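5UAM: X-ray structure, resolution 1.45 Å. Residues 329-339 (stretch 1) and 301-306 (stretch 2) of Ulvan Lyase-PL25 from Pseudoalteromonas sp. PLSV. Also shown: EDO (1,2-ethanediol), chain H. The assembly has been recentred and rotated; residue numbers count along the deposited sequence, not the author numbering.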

# COMPACT_ATOMS: atom_id res chain seq x y z
N ALA A 329 -7.70 8.63 -21.64
CA ALA A 329 -7.08 7.32 -21.59
C ALA A 329 -7.89 6.39 -20.69
O ALA A 329 -8.70 6.82 -19.86
CB ALA A 329 -5.66 7.43 -21.04
N LYS A 330 -7.69 5.08 -20.88
CA LYS A 330 -8.34 4.09 -20.03
C LYS A 330 -7.98 4.32 -18.57
O LYS A 330 -8.77 3.97 -17.67
CB LYS A 330 -7.95 2.68 -20.46
N THR A 331 -6.81 4.90 -18.31
CA THR A 331 -6.37 5.26 -16.97
C THR A 331 -6.57 6.74 -16.66
O THR A 331 -6.09 7.22 -15.63
CB THR A 331 -4.91 4.87 -16.76
OG1 THR A 331 -4.11 5.43 -17.81
CG2 THR A 331 -4.76 3.35 -16.78
N GLY A 332 -7.28 7.47 -17.52
CA GLY A 332 -7.54 8.88 -17.28
C GLY A 332 -6.38 9.76 -17.71
O GLY A 332 -6.38 10.31 -18.82
N GLY A 333 -5.40 9.89 -16.83
CA GLY A 333 -4.25 10.75 -17.05
C GLY A 333 -3.37 10.73 -15.82
O GLY A 333 -3.71 10.13 -14.79
N PRO A 334 -2.20 11.37 -15.89
CA PRO A 334 -1.29 11.40 -14.74
C PRO A 334 -1.93 12.07 -13.53
O PRO A 334 -2.70 13.03 -13.66
CB PRO A 334 -0.09 12.22 -15.25
CG PRO A 334 -0.58 12.94 -16.44
CD PRO A 334 -1.65 12.09 -17.05
N LYS A 335 -1.60 11.56 -12.35
CA LYS A 335 -2.19 11.99 -11.11
C LYS A 335 -1.12 12.40 -10.12
O LYS A 335 -0.06 11.77 -10.03
CB LYS A 335 -3.04 10.86 -10.51
CG LYS A 335 -4.12 10.36 -11.46
CD LYS A 335 -4.78 9.10 -10.95
CE LYS A 335 -5.73 8.51 -11.97
NZ LYS A 335 -4.99 7.98 -13.13
N GLN A 336 -1.42 13.46 -9.37
CA GLN A 336 -0.51 14.07 -8.41
C GLN A 336 -1.06 13.95 -6.99
O GLN A 336 -2.27 14.10 -6.77
CB GLN A 336 -0.35 15.56 -8.71
CG GLN A 336 0.05 15.87 -10.15
CD GLN A 336 -1.10 15.76 -11.13
OE1 GLN A 336 -2.19 16.26 -10.88
NE2 GLN A 336 -0.84 15.15 -12.27
N THR A 337 -0.17 13.71 -6.02
CA THR A 337 -0.58 13.63 -4.62
C THR A 337 -1.05 14.99 -4.12
O THR A 337 -0.42 16.01 -4.38
CB THR A 337 0.61 13.20 -3.75
OG1 THR A 337 1.43 12.29 -4.47
CG2 THR A 337 0.12 12.55 -2.47
N ARG A 338 -2.16 14.96 -3.38
CA ARG A 338 -2.73 16.12 -2.70
C ARG A 338 -2.98 15.77 -1.24
O ARG A 338 -3.15 14.60 -0.88
CB ARG A 338 -4.05 16.52 -3.34
CG ARG A 338 -3.93 16.85 -4.82
CD ARG A 338 -4.71 15.90 -5.70
NE ARG A 338 -4.39 16.14 -7.10
CZ ARG A 338 -4.93 17.08 -7.86
NH1 ARG A 338 -5.84 17.91 -7.37
NH2 ARG A 338 -4.55 17.22 -9.12
N HIS A 339 -2.99 16.81 -0.39
CA HIS A 339 -3.10 16.60 1.05
C HIS A 339 -4.44 17.13 1.55
O HIS A 339 -4.83 18.26 1.22
CB HIS A 339 -1.97 17.31 1.81
CG HIS A 339 -1.86 16.84 3.21
ND1 HIS A 339 -1.31 15.61 3.52
CD2 HIS A 339 -2.30 17.36 4.38
CE1 HIS A 339 -1.39 15.42 4.82
NE2 HIS A 339 -1.98 16.47 5.37
C1 EDO H . -4.62 4.41 -12.00
O1 EDO H . -3.76 5.54 -11.71
C2 EDO H . -6.10 4.77 -11.80
O2 EDO H . -6.59 5.59 -12.89
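Stretch 2 301-306: ELWTFN

Stretch 1 begins with a type I beta turn from Ala329 to Gly332, closed by the hydrogen bond from Gly332 N to Ala329 O (2.8 Å), then runs on through an extended segment into a strand that includes Gln336 to His339. Stretch 2 enters its own strand at Trp303. The CA atoms of Gly332 and Trp303 lie 6.6 Å apart and those of Lys335 and Thr304 7.2 Å; these pairs advance in the same sense, though the paths are oblique and diverge. No backbone hydrogen bond joins the two: side chains pack against side chains and backbone.

Trp303 contributes most to the contact. Its CB points toward stretch 1, and its broad indole reaches the turn, with Trp303 CZ3 3.4 Å from Gly332 N and 3.6 Å from Lys330 O. Gly332 CA lies over one face of the ring, while Lys330 O approaches the edge. Glycine suits this position twice over: a CB here would come within 2.6 Å of Trp303 CE3, and at phi 82° and psi -84° it would also be jammed against the preceding carbonyl oxygen.

Lys335 uses both parts of its long side chain. The aliphatic portion packs on stretch 2, with Lys335 CD 3.6 Å from Trp303 O and 3.9 Å from Phe305 CB. The terminal ammonium group turns back: Lys335 NZ donates to Thr331 O (2.8 Å) and Gly333 O (3.0 Å), tying Lys335 to the turn and the residue just after it. Lys335 NZ also binds ethanediol, probably from the crystallisation liquor, at EDO O2 (2.9 Å) and EDO O1 (3.1 Å), with EDO O1 3.6 Å from Phe305 CD1.

Farther along stretch 1, Arg338 points its CB sideways, but its length lets NH1 reach back to Leu302 CD1 (3.6 Å), a methyl with no polar atom to satisfy. Hydrogen bonds from Arg338 NE to Gln336 O (3.0 Å) and Arg338 NH2 to Gln336 OE1 (3.1 Å) hold the guanidinium.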

# COMPACT_ATOMS: atom_id res chain seq x y z
N GLU A 301 -14.52 16.07 -11.15
CA GLU A 301 -14.29 15.17 -12.27
C GLU A 301 -12.88 14.57 -12.26
O GLU A 301 -12.59 13.73 -13.12
CB GLU A 301 -14.52 15.92 -13.59
CG GLU A 301 -15.98 16.29 -13.81
CD GLU A 301 -16.22 17.05 -15.08
OE1 GLU A 301 -15.26 17.24 -15.85
OE2 GLU A 301 -17.38 17.48 -15.30
N LEU A 302 -12.02 14.97 -11.34
CA LEU A 302 -10.69 14.39 -11.30
C LEU A 302 -10.76 12.92 -10.95
O LEU A 302 -11.55 12.50 -10.10
CB LEU A 302 -9.82 15.10 -10.27
CG LEU A 302 -9.58 16.59 -10.52
CD1 LEU A 302 -8.74 17.13 -9.39
CD2 LEU A 302 -8.92 16.83 -11.87
N TRP A 303 -9.91 12.12 -11.60
CA TRP A 303 -9.78 10.70 -11.32
C TRP A 303 -8.72 10.48 -10.24
O TRP A 303 -7.65 11.11 -10.26
CB TRP A 303 -9.38 9.95 -12.58
CG TRP A 303 -10.46 9.81 -13.61
CD1 TRP A 303 -11.55 10.63 -13.79
CD2 TRP A 303 -10.58 8.78 -14.60
NE1 TRP A 303 -12.32 10.17 -14.83
CE2 TRP A 303 -11.74 9.04 -15.34
CE3 TRP A 303 -9.80 7.67 -14.93
CZ2 TRP A 303 -12.15 8.22 -16.40
CZ3 TRP A 303 -10.20 6.86 -15.98
CH2 TRP A 303 -11.37 7.14 -16.70
N THR A 304 -9.00 9.57 -9.32
CA THR A 304 -8.16 9.37 -8.15
C THR A 304 -7.39 8.06 -8.19
O THR A 304 -7.70 7.12 -8.94
CB THR A 304 -8.99 9.41 -6.86
OG1 THR A 304 -10.11 8.54 -7.01
CG2 THR A 304 -9.47 10.84 -6.61
N PHE A 305 -6.35 8.02 -7.36
CA PHE A 305 -5.61 6.82 -7.05
C PHE A 305 -5.24 6.97 -5.59
O PHE A 305 -4.64 7.98 -5.20
CB PHE A 305 -4.35 6.70 -7.93
CG PHE A 305 -3.56 5.43 -7.72
CD1 PHE A 305 -3.95 4.26 -8.33
CD2 PHE A 305 -2.42 5.44 -6.93
CE1 PHE A 305 -3.21 3.09 -8.13
CE2 PHE A 305 -1.69 4.28 -6.75
CZ PHE A 305 -2.09 3.13 -7.35
N ASN A 306 -5.68 6.03 -4.78
CA ASN A 306 -5.62 6.23 -3.34
C ASN A 306 -4.18 6.30 -2.84
O ASN A 306 -3.23 5.80 -3.45
CB ASN A 306 -6.39 5.11 -2.64
CG ASN A 306 -6.80 5.48 -1.26
OD1 ASN A 306 -7.06 6.63 -0.96
ND2 ASN A 306 -6.87 4.47 -0.39